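Local coordinates for protein hydrolase, haloacid dehalogenase-like family (PDB 2FI1) that probably acts as a metal-dependent hydrolase of the haloacid dehalogenase-like family and holds a calcium ion in the crystal, at residues Tyr9-Gly14 against Leu156-Arg161; Ile82-Val87 against His176-Ile181; Phe102-Arg107 against Glu141-Leu146. All blocks are in the same frame, centred on the assembly; numbering follows the deposited sequence.

All three contacts reach the same parallel sheet, with strand order 3-2-1-4-5. Contact 1 is its buried middle, where strands 8-11 and 155-159 pair. It combines backbone bonds, apolar packing and a calcium site. Contact 3 is also buried. It adds strand 100-104, the other neighbour of strand 8-11, and helix 141-149, and it is almost wholly apolar. Met143 CE also touches Val157 CG1 of contact 1, at 3.6 Å. Contact 2 is only partly buried and joins two loops, one of them following the outer strand 174-177. It lacks cross-segment hydrogen bonds and relies on an aromatic pair and an isoleucine. Phe178 N probably bonds Gly159 O, tying it to contact 1. Contacts 2 and 3 do not touch.

Contact 1: Tyr9-Gly14 against Leu156-Arg161. With CA (calcium ion), chain B.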
loop_
_atom_site.group_PDB
_atom_site.type_symbol
_atom_site.label_atom_id
_atom_site.label_comp_id
_atom_site.label_asym_id
_atom_site.label_seq_id
_atom_site.Cartn_x
_atom_site.Cartn_y
_atom_site.Cartn_z
ATOM N N TYR A 9 -14.346 -1.262 5.287
ATOM C CA TYR A 9 -12.929 -1.016 5.441
ATOM C C TYR A 9 -12.416 -0.497 4.106
ATOM O O TYR A 9 -12.507 -1.198 3.101
ATOM C CB TYR A 9 -12.218 -2.321 5.856
ATOM C CG TYR A 9 -12.664 -2.789 7.223
ATOM C CD1 TYR A 9 -11.932 -2.479 8.354
ATOM C CD2 TYR A 9 -13.861 -3.481 7.392
ATOM C CE1 TYR A 9 -12.337 -2.871 9.607
ATOM C CE2 TYR A 9 -14.285 -3.867 8.654
ATOM C CZ TYR A 9 -13.513 -3.560 9.753
ATOM O OH TYR A 9 -13.941 -3.934 11.027
ATOM N N ILE A 10 -11.937 0.743 4.093
ATOM C CA ILE A 10 -11.413 1.346 2.884
ATOM C C ILE A 10 -9.896 1.375 3.016
ATOM O O ILE A 10 -9.346 2.128 3.825
ATOM C CB ILE A 10 -11.964 2.759 2.648
ATOM C CG1 ILE A 10 -13.494 2.739 2.558
ATOM C CG2 ILE A 10 -11.375 3.316 1.349
ATOM C CD1 ILE A 10 -14.109 4.117 2.386
ATOM N N TRP A 11 -9.240 0.563 2.201
ATOM C CA TRP A 11 -7.820 0.300 2.308
ATOM C C TRP A 11 -6.985 1.093 1.322
ATOM O O TRP A 11 -7.454 1.505 0.258
ATOM C CB TRP A 11 -7.545 -1.178 2.039
ATOM C CG TRP A 11 -8.178 -2.131 3.012
ATOM C CD1 TRP A 11 -9.365 -2.784 2.866
ATOM C CD2 TRP A 11 -7.622 -2.571 4.252
ATOM N NE1 TRP A 11 -9.590 -3.592 3.943
ATOM C CE2 TRP A 11 -8.544 -3.473 4.816
ATOM C CE3 TRP A 11 -6.443 -2.281 4.948
ATOM C CZ2 TRP A 11 -8.318 -4.111 6.038
ATOM C CZ3 TRP A 11 -6.227 -2.909 6.173
ATOM C CH2 TRP A 11 -7.165 -3.811 6.700
ATOM N N ASP A 12 -5.744 1.250 1.729
ATOM C CA ASP A 12 -4.627 1.744 0.949
ATOM C C ASP A 12 -3.785 0.515 0.573
ATOM O O ASP A 12 -3.720 -0.442 1.337
ATOM C CB ASP A 12 -3.883 2.737 1.854
ATOM C CG ASP A 12 -2.510 3.126 1.372
ATOM O OD1 ASP A 12 -2.363 3.585 0.231
ATOM O OD2 ASP A 12 -1.592 3.078 2.230
ATOM N N LEU A 13 -3.151 0.528 -0.597
ATOM C CA LEU A 13 -2.367 -0.607 -1.056
ATOM C C LEU A 13 -0.922 -0.486 -0.560
ATOM O O LEU A 13 -0.554 -1.100 0.421
ATOM C CB LEU A 13 -2.441 -0.730 -2.583
ATOM C CG LEU A 13 -1.732 -1.944 -3.199
ATOM C CD1 LEU A 13 -2.316 -3.261 -2.679
ATOM C CD2 LEU A 13 -1.823 -1.875 -4.716
ATOM N N GLY A 14 -0.115 0.342 -1.214
ATOM C CA GLY A 14 1.297 0.457 -0.862
ATOM C C GLY A 14 1.481 0.946 0.557
ATOM O O GLY A 14 0.903 1.960 0.945
ATOM N N LEU A 156 -14.163 2.405 8.258
ATOM C CA LEU A 156 -12.813 2.710 8.720
ATOM C C LEU A 156 -11.892 2.857 7.507
ATOM O O LEU A 156 -11.866 1.995 6.628
ATOM C CB LEU A 156 -12.299 1.596 9.632
ATOM C CG LEU A 156 -10.899 1.798 10.228
ATOM C CD1 LEU A 156 -10.850 2.986 11.172
ATOM C CD2 LEU A 156 -10.420 0.540 10.932
ATOM N N VAL A 157 -11.148 3.954 7.470
ATOM C CA VAL A 157 -10.174 4.224 6.422
ATOM C C VAL A 157 -8.794 3.903 6.979
ATOM O O VAL A 157 -8.393 4.471 7.995
ATOM C CB VAL A 157 -10.241 5.703 5.991
ATOM C CG1 VAL A 157 -9.140 6.045 5.006
ATOM C CG2 VAL A 157 -11.597 6.004 5.391
ATOM N N ILE A 158 -8.072 2.995 6.327
ATOM C CA ILE A 158 -6.777 2.536 6.803
ATOM C C ILE A 158 -5.702 2.904 5.784
ATOM O O ILE A 158 -5.788 2.514 4.623
ATOM C CB ILE A 158 -6.752 1.005 7.011
ATOM C CG1 ILE A 158 -7.915 0.554 7.907
ATOM C CG2 ILE A 158 -5.423 0.592 7.609
ATOM C CD1 ILE A 158 -9.100 0.036 7.136
ATOM N N GLY A 159 -4.696 3.656 6.207
ATOM C CA GLY A 159 -3.592 3.993 5.321
ATOM C C GLY A 159 -2.374 4.377 6.121
ATOM O O GLY A 159 -2.463 4.658 7.311
ATOM N N ASP A 160 -1.224 4.403 5.459
ATOM C CA ASP A 160 0.030 4.643 6.163
ATOM C C ASP A 160 0.476 6.100 6.160
ATOM O O ASP A 160 1.444 6.427 6.843
ATOM C CB ASP A 160 1.157 3.749 5.617
ATOM C CG ASP A 160 1.549 4.079 4.187
ATOM O OD1 ASP A 160 0.667 4.415 3.376
ATOM O OD2 ASP A 160 2.759 3.985 3.864
ATOM N N ARG A 161 -0.204 6.958 5.416
ATOM C CA ARG A 161 0.242 8.344 5.255
ATOM C C ARG A 161 -0.761 9.370 5.759
ATOM O O ARG A 161 -1.965 9.132 5.767
ATOM C CB ARG A 161 0.531 8.629 3.779
ATOM C CG ARG A 161 1.775 7.990 3.245
ATOM C CD ARG A 161 1.975 8.343 1.786
ATOM N NE ARG A 161 2.044 9.787 1.574
ATOM C CZ ARG A 161 1.989 10.375 0.383
ATOM N NH1 ARG A 161 1.873 9.651 -0.721
ATOM N NH2 ARG A 161 2.054 11.693 0.291
HETATM CA CA CA B . 0.200 4.136 1.073
HETATM O O HOH W 1 -7.282 4.045 2.829
HETATM O O HOH W 2 2.554 4.583 1.144
HETATM O O HOH W 3 -0.726 6.325 1.221
HETATM O O HOH W 4 0.256 4.303 -1.247
#
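Trp11 and Ile158 run alongside each other, heading in the same direction, on one face of two parallel strands. Ile158 CD1 lies over the centre of the six-membered ring of Trp11, 4.0 Å from its centroid and 5° off the normal. This is a CH-pi contact. The same methyl meets the edge of the Tyr9 ring. Two nearly straight backbone bonds join the strands: Ile10 N to Leu156 O at 2.8 Å, and Ile158 N to Ile10 O at 2.9 Å. Ile10 and Val157 turn to the other face. This part is buried and closely packed. One water bonds both Ile10 O and Ile158 O.

Beyond Asp12 and Gly159 the backbones part round a calcium ion. Asp12 grips it unevenly, with OD2 at 2.4 Å and OD1 at 2.8 Å from the ion. Gly14 O binds calcium at 2.3 Å and Asp160 OD1 binds it at 2.4 Å. Three waters complete the wet side. The two carboxylate planes lie 19° apart. Thr16 OG1 also bonds Asp12 OD2.

Asp12 OD2 and Asp160 OD1 come close without a hydrogen bond. The cation probably offsets their repulsion, consistent with the metal site of haloacid dehalogenase-like enzymes.

Contact 2: Ile82-Val87 against His176-Ile181; sequences ILFEGV and HLFTSI
Phe84 and Phe178 meet as a tilted T-shaped (edge-to-face) pair. Phe178 points its edge at the face of Phe84. The ring planes are 59° apart and the centroids 5.7 Å. The closest atoms are Phe84 CD2 and Phe178 CE2, at 4.4 Å, so the rings touch lightly. CG of Phe178 is anti to its backbone N, and its CB bond already points toward 82-87. Over the centre of one face of the Phe178 ring sits Ser180 N, 3.8 Å above the plane. Thr16 of helix 13-17 also packs on this ring.

Ile181 fills the second half of the contact. Its CG1 passes Glu85 O at 3.4 Å and also faces Phe84 CB, at 4.3 Å. CD1 is swung by chi2 of -70° against Val87, where it meets CG2 at 3.7 Å. The Ile181 and Val87 side chains cross at about a right angle. CG2 of Ile181, the other branch, lies against Gly86 O at 3.8 Å.

The loop takes its shape from a type II beta turn, Phe84 to Val87, closed by the bond from Val87 N to Phe84 O. Gly86 takes the third position with phi 90°. That positive phi suits glycine, and a CB here would press on Ile181 CG2 and on Glu85 O. No hydrogen bond crosses between the segments, so the contact rests on van der Waals packing and the aromatic pair.

Both loops run into helices. Gly86 is the N-cap residue of helix 87-96. Ser180 caps helix 181-188, with OG bonded to Asn183 N. The loop 82-87 returns the chain from the helices inserted after strand 8-11, consistent with a C1 cap on the Rossmann-like core of the haloacid dehalogenase fold.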
loop_
_atom_site.group_PDB
_atom_site.type_symbol
_atom_site.label_atom_id
_atom_site.label_comp_id
_atom_site.label_asym_id
_atom_site.label_seq_id
_atom_site.Cartn_x
_atom_site.Cartn_y
_atom_site.Cartn_z
ATOM N N ILE A 82 5.001 -8.716 -2.470
ATOM C CA ILE A 82 5.012 -9.183 -1.095
ATOM C C ILE A 82 4.022 -8.363 -0.275
ATOM O O ILE A 82 4.151 -7.147 -0.184
ATOM C CB ILE A 82 6.439 -9.058 -0.507
ATOM C CG1 ILE A 82 7.405 -9.927 -1.320
ATOM C CG2 ILE A 82 6.486 -9.466 0.960
ATOM C CD1 ILE A 82 8.857 -9.727 -0.985
ATOM N N LEU A 83 3.021 -9.026 0.301
ATOM C CA LEU A 83 2.087 -8.369 1.221
ATOM C C LEU A 83 2.743 -8.193 2.580
ATOM O O LEU A 83 3.699 -8.902 2.906
ATOM C CB LEU A 83 0.819 -9.214 1.393
ATOM C CG LEU A 83 -0.006 -9.471 0.138
ATOM C CD1 LEU A 83 -1.144 -10.424 0.488
ATOM C CD2 LEU A 83 -0.526 -8.162 -0.442
ATOM N N PHE A 84 2.223 -7.282 3.398
ATOM C CA PHE A 84 2.621 -7.282 4.802
ATOM C C PHE A 84 2.196 -8.593 5.446
ATOM O O PHE A 84 1.188 -9.190 5.053
ATOM C CB PHE A 84 2.053 -6.075 5.539
ATOM C CG PHE A 84 2.841 -4.823 5.302
ATOM C CD1 PHE A 84 4.040 -4.623 5.966
ATOM C CD2 PHE A 84 2.437 -3.883 4.375
ATOM C CE1 PHE A 84 4.786 -3.488 5.729
ATOM C CE2 PHE A 84 3.183 -2.760 4.138
ATOM C CZ PHE A 84 4.347 -2.556 4.820
ATOM N N GLU A 85 2.973 -9.058 6.419
ATOM C CA GLU A 85 2.698 -10.324 7.070
ATOM C C GLU A 85 1.316 -10.286 7.702
ATOM O O GLU A 85 1.003 -9.350 8.409
ATOM C CB GLU A 85 3.734 -10.595 8.169
ATOM C CG GLU A 85 3.634 -11.977 8.785
ATOM C CD GLU A 85 3.906 -13.077 7.782
ATOM O OE1 GLU A 85 4.834 -12.913 6.959
ATOM O OE2 GLU A 85 3.196 -14.103 7.810
ATOM N N GLY A 86 0.498 -11.295 7.417
ATOM C CA GLY A 86 -0.805 -11.423 8.061
ATOM C C GLY A 86 -1.961 -10.739 7.352
ATOM O O GLY A 86 -3.083 -10.793 7.827
ATOM N N VAL A 87 -1.713 -10.109 6.208
ATOM C CA VAL A 87 -2.785 -9.417 5.493
ATOM C C VAL A 87 -3.956 -10.317 5.110
ATOM O O VAL A 87 -5.105 -9.995 5.401
ATOM C CB VAL A 87 -2.230 -8.684 4.240
ATOM C CG1 VAL A 87 -3.326 -8.334 3.247
ATOM C CG2 VAL A 87 -1.508 -7.426 4.681
ATOM N N HIS A 176 -7.461 4.930 10.631
ATOM C CA HIS A 176 -6.390 4.243 11.316
ATOM C C HIS A 176 -5.097 4.476 10.555
ATOM O O HIS A 176 -5.005 4.182 9.374
ATOM C CB HIS A 176 -6.670 2.741 11.404
ATOM C CG HIS A 176 -5.587 1.974 12.094
ATOM N ND1 HIS A 176 -5.484 1.917 13.466
ATOM C CD2 HIS A 176 -4.533 1.277 11.606
ATOM C CE1 HIS A 176 -4.424 1.197 13.792
ATOM N NE2 HIS A 176 -3.827 0.799 12.683
ATOM N N LEU A 177 -4.107 5.037 11.244
ATOM C CA LEU A 177 -2.789 5.246 10.685
ATOM C C LEU A 177 -2.009 3.951 10.828
ATOM O O LEU A 177 -1.539 3.597 11.913
ATOM C CB LEU A 177 -2.092 6.396 11.412
ATOM C CG LEU A 177 -0.697 6.785 10.929
ATOM C CD1 LEU A 177 -0.751 7.320 9.534
ATOM C CD2 LEU A 177 -0.115 7.818 11.897
ATOM N N PHE A 178 -1.901 3.227 9.721
ATOM C CA PHE A 178 -1.351 1.883 9.741
ATOM C C PHE A 178 0.127 1.847 10.057
ATOM O O PHE A 178 0.915 2.551 9.417
ATOM C CB PHE A 178 -1.555 1.243 8.370
ATOM C CG PHE A 178 -1.038 -0.160 8.287
ATOM C CD1 PHE A 178 -1.813 -1.216 8.738
ATOM C CD2 PHE A 178 0.230 -0.420 7.792
ATOM C CE1 PHE A 178 -1.332 -2.509 8.665
ATOM C CE2 PHE A 178 0.708 -1.711 7.725
ATOM C CZ PHE A 178 -0.076 -2.743 8.160
ATOM N N THR A 179 0.491 1.006 11.023
ATOM C CA THR A 179 1.888 0.703 11.303
ATOM C C THR A 179 2.195 -0.793 11.195
ATOM O O THR A 179 3.264 -1.171 10.734
ATOM C CB THR A 179 2.323 1.239 12.670
ATOM O OG1 THR A 179 1.433 0.765 13.687
ATOM C CG2 THR A 179 2.309 2.766 12.675
ATOM N N SER A 180 1.268 -1.650 11.621
ATOM C CA SER A 180 1.418 -3.100 11.454
ATOM C C SER A 180 0.077 -3.805 11.495
ATOM O O SER A 180 -0.889 -3.299 12.049
ATOM C CB SER A 180 2.327 -3.708 12.524
ATOM O OG SER A 180 1.732 -3.676 13.808
ATOM N N ILE A 181 0.031 -4.997 10.922
ATOM C CA ILE A 181 -1.178 -5.793 10.973
ATOM C C ILE A 181 -1.526 -6.190 12.414
ATOM O O ILE A 181 -2.685 -6.120 12.809
ATOM C CB ILE A 181 -1.038 -7.044 10.058
ATOM C CG1 ILE A 181 -0.998 -6.623 8.572
ATOM C CG2 ILE A 181 -2.170 -8.031 10.308
ATOM C CD1 ILE A 181 -2.296 -6.100 8.022
#

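Contact 3: Phe102-Arg107 against Glu141-Leu146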
loop_
_atom_site.group_PDB
_atom_site.type_symbol
_atom_site.label_atom_id
_atom_site.label_comp_id
_atom_site.label_asym_id
_atom_site.label_seq_id
_atom_site.Cartn_x
_atom_site.Cartn_y
_atom_site.Cartn_z
ATOM N N PHE A 102 -12.864 -2.236 0.499
ATOM C CA PHE A 102 -12.713 -1.377 -0.668
ATOM C C PHE A 102 -11.261 -0.970 -0.748
ATOM O O PHE A 102 -10.542 -1.004 0.249
ATOM C CB PHE A 102 -13.606 -0.140 -0.559
ATOM C CG PHE A 102 -15.047 -0.477 -0.365
ATOM C CD1 PHE A 102 -15.883 -0.653 -1.448
ATOM C CD2 PHE A 102 -15.559 -0.666 0.907
ATOM C CE1 PHE A 102 -17.213 -0.985 -1.254
ATOM C CE2 PHE A 102 -16.879 -1.004 1.091
ATOM C CZ PHE A 102 -17.698 -1.163 0.021
ATOM N N LEU A 103 -10.816 -0.574 -1.934
ATOM C CA LEU A 103 -9.439 -0.112 -2.105
ATOM C C LEU A 103 -9.450 1.175 -2.898
ATOM O O LEU A 103 -10.152 1.257 -3.907
ATOM C CB LEU A 103 -8.597 -1.162 -2.828
ATOM C CG LEU A 103 -7.081 -0.980 -2.950
ATOM C CD1 LEU A 103 -6.406 -1.108 -1.638
ATOM C CD2 LEU A 103 -6.539 -2.037 -3.893
ATOM N N VAL A 104 -8.703 2.177 -2.429
ATOM C CA VAL A 104 -8.514 3.417 -3.187
ATOM C C VAL A 104 -7.034 3.585 -3.471
ATOM O O VAL A 104 -6.212 3.584 -2.550
ATOM C CB VAL A 104 -9.059 4.640 -2.439
ATOM C CG1 VAL A 104 -8.710 5.934 -3.183
ATOM C CG2 VAL A 104 -10.556 4.532 -2.282
ATOM N N SER A 105 -6.716 3.729 -4.756
ATOM C CA SER A 105 -5.346 3.943 -5.199
ATOM C C SER A 105 -5.312 5.068 -6.222
ATOM O O SER A 105 -6.247 5.255 -6.991
ATOM C CB SER A 105 -4.796 2.675 -5.842
ATOM O OG SER A 105 -3.457 2.861 -6.307
ATOM N N HIS A 106 -4.192 5.778 -6.221
ATOM C CA HIS A 106 -3.899 6.774 -7.246
ATOM C C HIS A 106 -3.255 6.167 -8.476
ATOM O O HIS A 106 -3.116 6.859 -9.483
ATOM C CB HIS A 106 -2.908 7.787 -6.717
ATOM C CG HIS A 106 -3.363 8.514 -5.498
ATOM N ND1 HIS A 106 -2.482 9.088 -4.613
ATOM C CD2 HIS A 106 -4.605 8.791 -5.030
ATOM C CE1 HIS A 106 -3.161 9.674 -3.642
ATOM N NE2 HIS A 106 -4.449 9.512 -3.875
ATOM N N ARG A 107 -2.816 4.917 -8.379
ATOM C CA ARG A 107 -2.150 4.253 -9.487
ATOM C C ARG A 107 -3.170 3.841 -10.533
ATOM O O ARG A 107 -4.383 3.804 -10.272
ATOM C CB ARG A 107 -1.368 3.041 -8.991
ATOM C CG ARG A 107 -0.288 3.369 -8.009
ATOM C CD ARG A 107 0.959 3.883 -8.695
ATOM N NE ARG A 107 1.935 4.369 -7.735
ATOM C CZ ARG A 107 3.178 4.734 -8.038
ATOM N NH1 ARG A 107 3.604 4.670 -9.295
ATOM N NH2 ARG A 107 3.992 5.162 -7.093
ATOM N N GLU A 141 -12.945 13.173 -2.412
ATOM C CA GLU A 141 -13.859 12.809 -3.496
ATOM C C GLU A 141 -14.080 11.297 -3.666
ATOM O O GLU A 141 -15.216 10.841 -3.727
ATOM C CB GLU A 141 -13.384 13.414 -4.829
ATOM C CG GLU A 141 -14.350 13.184 -5.969
ATOM C CD GLU A 141 -13.918 13.848 -7.254
ATOM O OE1 GLU A 141 -12.762 13.681 -7.669
ATOM O OE2 GLU A 141 -14.762 14.541 -7.863
ATOM N N SER A 142 -13.001 10.524 -3.750
ATOM C CA SER A 142 -13.143 9.090 -3.981
ATOM C C SER A 142 -13.775 8.366 -2.798
ATOM O O SER A 142 -14.583 7.460 -2.995
ATOM C CB SER A 142 -11.806 8.440 -4.361
ATOM O OG SER A 142 -10.796 8.683 -3.411
ATOM N N MET A 143 -13.444 8.783 -1.584
ATOM C CA MET A 143 -14.042 8.124 -0.414
ATOM C C MET A 143 -15.516 8.547 -0.237
ATOM O O MET A 143 -16.324 7.725 0.160
ATOM C CB MET A 143 -13.170 8.265 0.849
ATOM C CG MET A 143 -11.975 7.173 1.005
ATOM S SD MET A 143 -10.926 7.773 2.261
ATOM C CE MET A 143 -9.356 7.238 1.569
ATOM N N LEU A 144 -15.871 9.781 -0.603
ATOM C CA LEU A 144 -17.282 10.190 -0.604
ATOM C C LEU A 144 -18.077 9.433 -1.665
ATOM O O LEU A 144 -19.243 9.094 -1.461
ATOM C CB LEU A 144 -17.414 11.701 -0.821
ATOM C CG LEU A 144 -16.974 12.553 0.374
ATOM C CD1 LEU A 144 -16.832 14.016 -0.010
ATOM C CD2 LEU A 144 -17.933 12.401 1.558
ATOM N N TYR A 145 -17.451 9.167 -2.805
ATOM C CA TYR A 145 -18.069 8.347 -3.846
ATOM C C TYR A 145 -18.409 6.961 -3.293
ATOM O O TYR A 145 -19.508 6.450 -3.504
ATOM C CB TYR A 145 -17.146 8.232 -5.071
ATOM C CG TYR A 145 -17.339 7.003 -5.928
ATOM C CD1 TYR A 145 -18.365 6.922 -6.855
ATOM C CD2 TYR A 145 -16.453 5.926 -5.847
ATOM C CE1 TYR A 145 -18.526 5.802 -7.657
ATOM C CE2 TYR A 145 -16.599 4.804 -6.634
ATOM C CZ TYR A 145 -17.639 4.740 -7.552
ATOM O OH TYR A 145 -17.812 3.641 -8.356
ATOM N N LEU A 146 -17.456 6.337 -2.603
ATOM C CA LEU A 146 -17.699 5.020 -2.022
ATOM C C LEU A 146 -18.764 5.070 -0.932
ATOM O O LEU A 146 -19.622 4.191 -0.851
ATOM C CB LEU A 146 -16.408 4.422 -1.459
ATOM C CG LEU A 146 -15.363 3.970 -2.483
ATOM C CD1 LEU A 146 -14.095 3.536 -1.758
ATOM C CD2 LEU A 146 -15.899 2.870 -3.388
#
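Val104 and Leu146 interleave, pointing in opposite senses, where strand 100-104 lies under helix 141-149. This is a layer of the Rossmann-like fold of the family. The helix belongs to the beta-alpha-beta crossover from strand 124-128 to strand 155-159. Helix segment 141-146 runs at 160° to strand segment 102-104, nearly antiparallel.

In Leu146, CG is anti to the carbonyl carbon (chi1 -71°), and the chain extends onward to CD1. That methyl touches two strand residues. It lies 3.7 Å from Val104 CG2 and 3.9 Å from Phe102 CB. The second methyl, CD2, reaches Phe102 CD1 at 4.0 Å. The Phe102 ring also meets Tyr150.

Val104 has CG1 anti to its backbone N, chi1 174°, and CG2 beside that N. The two methyls therefore serve different partners. CG2 takes Leu146 and, more distantly, Met143 CG at 4.4 Å. CG1 is turned to the first turn of the helix. Ile10 of the neighbouring strand also packs on Val104 and Met143.

No hydrogen bond joins the two segments. Ser142 OG approaches Val104 CG1 to 3.5 Å, a contact and not a hydrogen bond.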